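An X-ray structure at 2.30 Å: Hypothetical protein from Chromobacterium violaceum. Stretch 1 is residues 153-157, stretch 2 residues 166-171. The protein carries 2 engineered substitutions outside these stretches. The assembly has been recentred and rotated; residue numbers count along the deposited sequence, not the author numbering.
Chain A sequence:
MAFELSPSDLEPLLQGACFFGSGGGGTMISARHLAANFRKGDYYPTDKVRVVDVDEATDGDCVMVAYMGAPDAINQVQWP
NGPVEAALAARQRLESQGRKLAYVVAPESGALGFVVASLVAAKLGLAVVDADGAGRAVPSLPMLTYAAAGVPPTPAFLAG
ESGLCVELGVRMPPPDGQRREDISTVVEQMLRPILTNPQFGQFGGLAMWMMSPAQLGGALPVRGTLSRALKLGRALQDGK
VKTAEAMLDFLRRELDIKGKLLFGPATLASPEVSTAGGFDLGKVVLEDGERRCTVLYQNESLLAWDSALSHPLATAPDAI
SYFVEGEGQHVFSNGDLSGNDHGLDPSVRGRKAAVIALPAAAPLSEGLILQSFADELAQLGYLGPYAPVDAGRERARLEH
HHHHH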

# COMPACT_ATOMS: atom_id res chain seq x y z
N PRO A 153 -3.97 9.95 11.88
CA PRO A 153 -3.43 10.15 10.53
C PRO A 153 -4.32 9.65 9.41
O PRO A 153 -4.20 10.09 8.26
CB PRO A 153 -2.10 9.39 10.59
CG PRO A 153 -2.42 8.25 11.50
CD PRO A 153 -3.19 8.94 12.62
N THR A 154 -5.22 8.72 9.72
CA THR A 154 -6.13 8.17 8.72
C THR A 154 -7.56 8.37 9.20
O THR A 154 -7.80 8.56 10.38
CB THR A 154 -5.89 6.67 8.49
OG1 THR A 154 -6.30 5.94 9.65
CG2 THR A 154 -4.42 6.39 8.23
N PRO A 155 -8.53 8.30 8.28
CA PRO A 155 -8.43 8.06 6.84
C PRO A 155 -7.49 9.00 6.10
O PRO A 155 -7.49 10.21 6.33
CB PRO A 155 -9.87 8.22 6.37
CG PRO A 155 -10.68 7.84 7.56
CD PRO A 155 -9.93 8.52 8.67
N ALA A 156 -6.68 8.42 5.21
CA ALA A 156 -5.76 9.20 4.40
C ALA A 156 -6.24 9.03 2.96
O ALA A 156 -6.66 7.94 2.56
CB ALA A 156 -4.34 8.67 4.54
N PHE A 157 -6.20 10.10 2.17
CA PHE A 157 -6.67 10.01 0.80
C PHE A 157 -5.57 10.36 -0.21
O PHE A 157 -4.96 11.42 -0.12
CB PHE A 157 -7.87 10.94 0.59
CG PHE A 157 -9.03 10.68 1.53
CD1 PHE A 157 -9.86 9.57 1.36
CD2 PHE A 157 -9.27 11.53 2.60
CE1 PHE A 157 -10.92 9.31 2.25
CE2 PHE A 157 -10.32 11.29 3.50
CZ PHE A 157 -11.15 10.17 3.32
N VAL A 166 -7.67 6.74 -3.77
CA VAL A 166 -7.39 5.61 -2.89
C VAL A 166 -7.47 6.07 -1.44
O VAL A 166 -6.96 7.14 -1.09
CB VAL A 166 -5.98 5.02 -3.15
CG1 VAL A 166 -5.71 3.87 -2.21
CG2 VAL A 166 -5.86 4.55 -4.59
N GLU A 167 -8.12 5.28 -0.60
CA GLU A 167 -8.23 5.61 0.81
C GLU A 167 -7.43 4.60 1.63
O GLU A 167 -7.39 3.41 1.32
CB GLU A 167 -9.68 5.59 1.26
CG GLU A 167 -9.86 5.98 2.71
CD GLU A 167 -11.30 5.84 3.19
OE1 GLU A 167 -12.23 6.20 2.43
OE2 GLU A 167 -11.50 5.37 4.32
N LEU A 168 -6.79 5.08 2.68
CA LEU A 168 -5.99 4.21 3.53
C LEU A 168 -6.30 4.45 5.00
O LEU A 168 -6.28 5.58 5.47
CB LEU A 168 -4.51 4.43 3.24
CG LEU A 168 -3.45 3.43 3.71
CD1 LEU A 168 -3.19 3.60 5.18
CD2 LEU A 168 -3.87 2.01 3.39
N GLY A 169 -6.61 3.37 5.71
CA GLY A 169 -6.90 3.46 7.13
C GLY A 169 -5.91 2.57 7.88
O GLY A 169 -5.65 1.45 7.45
N VAL A 170 -5.35 3.08 8.97
CA VAL A 170 -4.40 2.29 9.76
C VAL A 170 -4.70 2.30 11.26
O VAL A 170 -4.86 3.35 11.88
CB VAL A 170 -2.94 2.79 9.58
CG1 VAL A 170 -2.01 2.04 10.52
CG2 VAL A 170 -2.49 2.59 8.14
N ARG A 171 -4.77 1.10 11.82
CA ARG A 171 -5.00 0.91 13.25
C ARG A 171 -3.83 0.09 13.78
O ARG A 171 -3.65 -1.08 13.43
CB ARG A 171 -6.33 0.17 13.49
O HOH W 1 -5.65 6.56 12.07

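The two stretches run antiparallel, their end-to-end directions 171° apart, and they join as neighbouring strands. Residues 166-171 are strand throughout, whereas the partner is strand only at Ala-156 and Phe-157; before that it is loop, and its side of the contact passes from backbone pairing to a side chain. Together they bury 349 Å², both sides summed.

Val-166 opens the walk with its carbonyl rather than its side chain, which points sideways and makes no close approach to stretch 1. Its O lies 3.4 Å from CA of Phe-157, a CA-H...O contact with an angle of 144° at the hydrogen. Such contacts are weak, but they recur wherever antiparallel strands bring an alpha carbon up to a facing carbonyl.

Glu-167 sits across from Phe-157 in a non-hydrogen-bonded pair, the CA atoms 4.7 Å apart and both side chains on the same face of the sheet. Here the backbone supplies another CA-H...O contact, from CA of Glu-167 to O of Ala-156 at 3.3 Å, and the side chains do the rest. With chi1 and chi2 both t, the glutamate extends along the phenylalanine, whose chi1 is m, and OE1 of Glu-167 comes 3.4 Å from CE1 of Phe-157. The oxygen lies at the ring edge, near the ring plane, where the slightly positive C-H groups suit a carboxylate better than the electron-rich face would. OE1 is also hydrogen-bonded elsewhere in the structure, so the edge contact does not have to satisfy it alone. The other carboxylate oxygen, OE2 of Glu-167, lies 3.9 Å from CB of Pro-155.

Leu-168 is the centre of the register. It forms the hydrogen-bonded pair with Ala-156: N of Leu-168 donates to O of Ala-156 at 2.9 Å, and N of Ala-156 donates to O of Leu-168, also at 2.9 Å. Their side chains share the sheet face opposite Glu-167 and Phe-157, with CB of Leu-168 4.4 Å from CB of Ala-156, an apolar contact between two buried residues. The leucine carbonyl also receives a CA-H...O contact, 3.6 Å from CA of Pro-155 to O of Leu-168.

At Gly-169 the opposing chain has left the strand. The residue has no side chain, and its CA lies 3.6 Å from OG1 of Thr-154.

Val-170 is held beyond the paired strand, by a residue that precedes its start. Pro-155, preceded by a cis peptide bond, lies in the loop before the strand; the acceptor for N of Val-170 is the side-chain oxygen of Thr-154. N of Val-170 donates to OG1 of Thr-154 at 3.1 Å, nearly straight at 171°. Beside this bond the methyl CG2 of Thr-154 lies 4.1 Å from CB of Val-170. A water bridges the same two residues, its O 2.6 Å from OG1 of Thr-154 and donating a weak hydrogen bond to O of Val-170 at 3.3 Å.

Arg-171, its CB directed away, lies beyond the contact.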